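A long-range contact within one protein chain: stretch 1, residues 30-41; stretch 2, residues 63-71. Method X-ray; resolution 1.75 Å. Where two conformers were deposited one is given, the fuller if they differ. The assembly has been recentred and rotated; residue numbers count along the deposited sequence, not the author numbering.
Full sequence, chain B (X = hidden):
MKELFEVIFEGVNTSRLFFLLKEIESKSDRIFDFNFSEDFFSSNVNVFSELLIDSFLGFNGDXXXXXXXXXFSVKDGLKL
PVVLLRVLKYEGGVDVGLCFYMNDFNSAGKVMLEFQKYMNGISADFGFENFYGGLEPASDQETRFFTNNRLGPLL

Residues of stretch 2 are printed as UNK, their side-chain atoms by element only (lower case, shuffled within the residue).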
# COMPACT_ATOMS: atom_id res chain seq x y z
N ARG B 30 -1.37 6.15 -13.64
CA ARG B 30 -2.48 7.01 -13.26
C ARG B 30 -3.27 6.46 -12.08
O ARG B 30 -3.14 5.28 -11.75
CB ARG B 30 -3.42 7.25 -14.46
CG ARG B 30 -3.78 6.01 -15.26
CD ARG B 30 -4.66 6.38 -16.45
NE ARG B 30 -5.98 6.82 -16.00
CZ ARG B 30 -7.04 6.03 -15.81
NH1 ARG B 30 -8.18 6.56 -15.37
NH2 ARG B 30 -6.98 4.72 -16.03
N ILE B 31 -4.04 7.33 -11.45
CA ILE B 31 -4.89 6.95 -10.32
C ILE B 31 -6.28 7.46 -10.54
O ILE B 31 -6.49 8.52 -11.14
CB ILE B 31 -4.38 7.41 -8.94
CG1 ILE B 31 -4.45 8.93 -8.76
CG2 ILE B 31 -2.97 6.89 -8.70
CD1 ILE B 31 -4.01 9.37 -7.38
N PHE B 32 -7.24 6.70 -10.04
CA PHE B 32 -8.65 6.99 -10.20
C PHE B 32 -9.45 6.19 -9.19
O PHE B 32 -8.88 5.46 -8.37
CB PHE B 32 -9.07 6.60 -11.62
CG PHE B 32 -8.74 5.19 -11.98
CD1 PHE B 32 -7.48 4.87 -12.48
CD2 PHE B 32 -9.67 4.17 -11.81
CE1 PHE B 32 -7.15 3.57 -12.80
CE2 PHE B 32 -9.35 2.87 -12.14
CZ PHE B 32 -8.09 2.56 -12.63
N ASP B 33 -10.76 6.34 -9.27
CA ASP B 33 -11.70 5.66 -8.38
C ASP B 33 -11.41 5.94 -6.90
O ASP B 33 -11.24 5.03 -6.10
CB ASP B 33 -11.72 4.15 -8.65
CG ASP B 33 -12.87 3.44 -7.93
OD1 ASP B 33 -13.92 4.08 -7.68
OD2 ASP B 33 -12.72 2.25 -7.63
N PHE B 34 -11.35 7.23 -6.55
CA PHE B 34 -11.16 7.65 -5.18
C PHE B 34 -12.41 7.25 -4.41
O PHE B 34 -13.53 7.58 -4.83
CB PHE B 34 -10.93 9.16 -5.11
CG PHE B 34 -10.89 9.70 -3.72
CD1 PHE B 34 -9.77 9.51 -2.92
CD2 PHE B 34 -11.95 10.44 -3.21
CE1 PHE B 34 -9.73 10.02 -1.62
CE2 PHE B 34 -11.91 10.96 -1.92
CZ PHE B 34 -10.80 10.74 -1.12
N ASN B 35 -12.23 6.56 -3.28
CA ASN B 35 -13.36 6.08 -2.48
C ASN B 35 -13.03 6.30 -1.01
O ASN B 35 -11.88 6.23 -0.63
CB ASN B 35 -13.60 4.59 -2.77
CG ASN B 35 -14.98 4.12 -2.34
OD1 ASN B 35 -15.82 4.92 -1.92
ND2 ASN B 35 -15.23 2.82 -2.47
N PHE B 36 -14.05 6.49 -0.18
CA PHE B 36 -13.88 6.86 1.24
C PHE B 36 -15.00 6.35 2.16
O PHE B 36 -16.14 6.20 1.71
CB PHE B 36 -13.88 8.38 1.27
CG PHE B 36 -14.95 8.97 0.39
CD1 PHE B 36 -16.24 9.17 0.87
CD2 PHE B 36 -14.68 9.25 -0.94
CE1 PHE B 36 -17.23 9.67 0.05
CE2 PHE B 36 -15.67 9.75 -1.77
CZ PHE B 36 -16.94 9.97 -1.28
N SER B 37 -14.68 6.13 3.44
CA SER B 37 -15.68 5.64 4.42
C SER B 37 -16.60 6.74 4.99
O SER B 37 -17.61 6.44 5.62
CB SER B 37 -15.03 4.82 5.54
OG SER B 37 -14.01 5.53 6.20
N GLU B 38 -16.20 8.00 4.84
CA GLU B 38 -17.04 9.17 5.17
C GLU B 38 -16.63 10.22 4.15
O GLU B 38 -15.45 10.31 3.83
CB GLU B 38 -16.89 9.74 6.59
CG GLU B 38 -17.69 9.08 7.71
CD GLU B 38 -16.98 7.96 8.43
OE1 GLU B 38 -17.66 7.07 8.98
OE2 GLU B 38 -15.73 7.97 8.46
N ASP B 39 -17.58 10.98 3.62
CA ASP B 39 -17.24 12.02 2.64
C ASP B 39 -16.52 13.17 3.37
O ASP B 39 -17.14 14.15 3.78
CB ASP B 39 -18.47 12.51 1.87
CG ASP B 39 -18.10 13.43 0.70
OD1 ASP B 39 -16.92 13.46 0.31
OD2 ASP B 39 -19.01 14.12 0.18
N PHE B 40 -15.21 13.00 3.52
CA PHE B 40 -14.35 13.95 4.22
C PHE B 40 -13.63 14.90 3.28
O PHE B 40 -13.15 15.95 3.72
CB PHE B 40 -13.31 13.20 5.09
CG PHE B 40 -12.16 12.61 4.31
CD1 PHE B 40 -12.27 11.37 3.68
CD2 PHE B 40 -10.94 13.27 4.23
CE1 PHE B 40 -11.21 10.82 2.97
CE2 PHE B 40 -9.87 12.73 3.52
CZ PHE B 40 -10.01 11.50 2.89
N PHE B 41 -13.54 14.55 1.99
CA PHE B 41 -12.83 15.40 1.04
C PHE B 41 -13.44 15.25 -0.36
O PHE B 41 -12.73 15.00 -1.34
CB PHE B 41 -11.34 15.02 1.08
CG PHE B 41 -10.42 16.14 0.70
CD1 PHE B 41 -10.19 17.18 1.59
CD2 PHE B 41 -9.72 16.13 -0.51
CE1 PHE B 41 -9.32 18.22 1.27
CE2 PHE B 41 -8.84 17.16 -0.82
CZ PHE B 41 -8.65 18.21 0.07
N UNK B 63 -11.09 6.18 9.85
CA UNK B 63 -11.40 6.59 8.48
C UNK B 63 -10.56 5.82 7.47
O UNK B 63 -9.42 5.50 7.71
c UNK B 63 -11.25 8.86 7.03
c UNK B 63 -10.81 10.31 7.23
c UNK B 63 -12.69 8.82 6.55
c UNK B 63 -11.08 8.09 8.35
N UNK B 64 -11.16 5.57 6.31
CA UNK B 64 -10.51 4.88 5.22
C UNK B 64 -10.77 5.59 3.93
O UNK B 64 -11.81 6.19 3.76
c UNK B 64 -11.94 2.95 2.69
c UNK B 64 -11.78 2.38 1.42
c UNK B 64 -9.61 1.59 2.07
c UNK B 64 -10.61 1.70 1.12
c UNK B 64 -10.94 2.85 3.66
o UNK B 64 -10.41 1.12 -0.11
c UNK B 64 -9.78 2.15 3.33
c UNK B 64 -11.11 3.47 5.05
N UNK B 65 -9.79 5.52 3.03
CA UNK B 65 -10.01 5.94 1.66
C UNK B 65 -9.15 5.03 0.80
O UNK B 65 -8.13 4.51 1.25
c UNK B 65 -7.64 7.96 0.25
c UNK B 65 -8.38 7.91 1.41
c UNK B 65 -6.52 8.84 2.61
c UNK B 65 -7.82 8.38 2.58
c UNK B 65 -6.34 8.43 0.25
c UNK B 65 -9.81 7.44 1.39
c UNK B 65 -5.77 8.86 1.44
N UNK B 66 -9.61 4.80 -0.41
CA UNK B 66 -8.89 3.95 -1.33
C UNK B 66 -8.91 4.56 -2.70
O UNK B 66 -9.73 5.45 -3.00
N UNK B 67 -8.00 4.09 -3.53
CA UNK B 67 -7.87 4.59 -4.87
C UNK B 67 -7.30 3.49 -5.73
O UNK B 67 -6.48 2.69 -5.28
c UNK B 67 -6.98 5.86 -4.90
c UNK B 67 -5.61 5.60 -4.32
c UNK B 67 -6.84 6.42 -6.29
N UNK B 68 -7.79 3.39 -6.97
CA UNK B 68 -7.27 2.42 -7.90
C UNK B 68 -6.11 3.08 -8.62
O UNK B 68 -6.16 4.27 -8.96
c UNK B 68 -8.33 1.94 -8.90
o UNK B 68 -9.33 1.20 -8.22
N UNK B 69 -5.07 2.30 -8.86
CA UNK B 69 -3.87 2.78 -9.50
C UNK B 69 -3.67 1.89 -10.68
O UNK B 69 -3.90 0.69 -10.60
c UNK B 69 -1.05 4.84 -6.59
c UNK B 69 -1.38 3.05 -8.92
c UNK B 69 -2.76 2.65 -8.44
se UNK B 69 -0.08 3.34 -7.44
N UNK B 70 -3.31 2.48 -11.82
CA UNK B 70 -3.00 1.71 -13.02
C UNK B 70 -1.54 1.88 -13.40
O UNK B 70 -0.99 2.99 -13.31
c UNK B 70 -3.52 1.50 -15.51
c UNK B 70 -3.88 2.17 -14.19
c UNK B 70 -4.36 1.99 -16.66
o UNK B 70 -5.52 2.42 -16.42
o UNK B 70 -3.87 1.92 -17.80
N UNK B 71 -0.94 0.78 -13.85
CA UNK B 71 0.44 0.77 -14.31
C UNK B 71 1.44 1.06 -13.20
O UNK B 71 2.24 1.97 -13.32
O HOH W 1 -12.65 1.27 -1.94

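Position 63 carries four carbons forked at the second, with no heteroatom. One branch tip lies over a face of the Phe40 ring, 4.0 Å from its centroid and 15° off the normal. The fork one bond beyond CB identifies Leu63; that tip is CD2, and CD1 lies 3.9 Å from Phe40 CD1.

Position 64 has one carbon, then a six-carbon ring bearing one oxygen. Its backbone is held twice by Ser37, with Ser37 N donating to the O of 64 (2.9 Å) and the N of 64 donating to Ser37 OG (2.9 Å). This is Tyr64. A water accepts a weak bond from Asn35 ND2 (3.1 Å) and is hydrogen-bonded to Tyr64 OH (2.9 Å).

Position 65 has one carbon and a six-carbon ring without oxygen. The ring meets those of Phe34 and Phe40 obliquely, with centroids 5.7 and 5.8 Å away and planes at 45° and 47°. This is Phe65.

Position 66 has no side-chain atoms. Paired bonds join Asn35 N to the O of 66 and the N of 66 to Asn35 O, both 2.7 Å. This is Gly66. An ideal CB here would fall 2.1 Å from Tyr64 OH, so the tyrosine occupies the space a side chain would need.

Position 67 shows one carbon carrying two more, one of which approaches Ile31 CB at 3.7 Å. Branching at CB with carbon alone gives Val67, and the approaching carbon is CG2.

Position 68 has one carbon and one oxygen. Its CB sits over a face of the Phe32 ring, 3.9 Å from the centroid. Phe32 N donates to the O of 68 (2.9 Å), and the N of 68 to Phe32 O (2.7 Å). This is Ser68.

Position 69 is an unbranched chain of two carbons, selenium and a terminal carbon, which packs against Ile31 CG2 at 3.5 Å. The selenium is the signature of selenomethionine, Met69, and the terminal carbon is CE.

Position 70 has three carbons, the third bearing two oxygens. One oxygen forms a salt bridge with Arg30 NH2 (2.8 Å), at the edge of the guanidinium. This is Glu70, and that oxygen is OE1.

Position 71 has no side-chain atoms and makes no contact with stretch 1. Its phi of 66° is a positive value that favours glycine: Gly71.

The contact is an antiparallel strand pair, with axes at 169° and 893 Å² buried. A bulge between Phe32 and Asn35 shifts the register by one, yet paired backbone bonds continue beyond it. Ile31, Phe36, Phe65 and Met69 share one face; Arg30, Phe32, Asn35, Ser68 and Glu70 share the other. Apolar packing, including Phe40 beyond the strand, thus reinforces the backbone ladder, while the Arg30–Glu70 salt bridge adds a charged link at one end.

Stretch 2, residues 63-71: LYFGVSMEG
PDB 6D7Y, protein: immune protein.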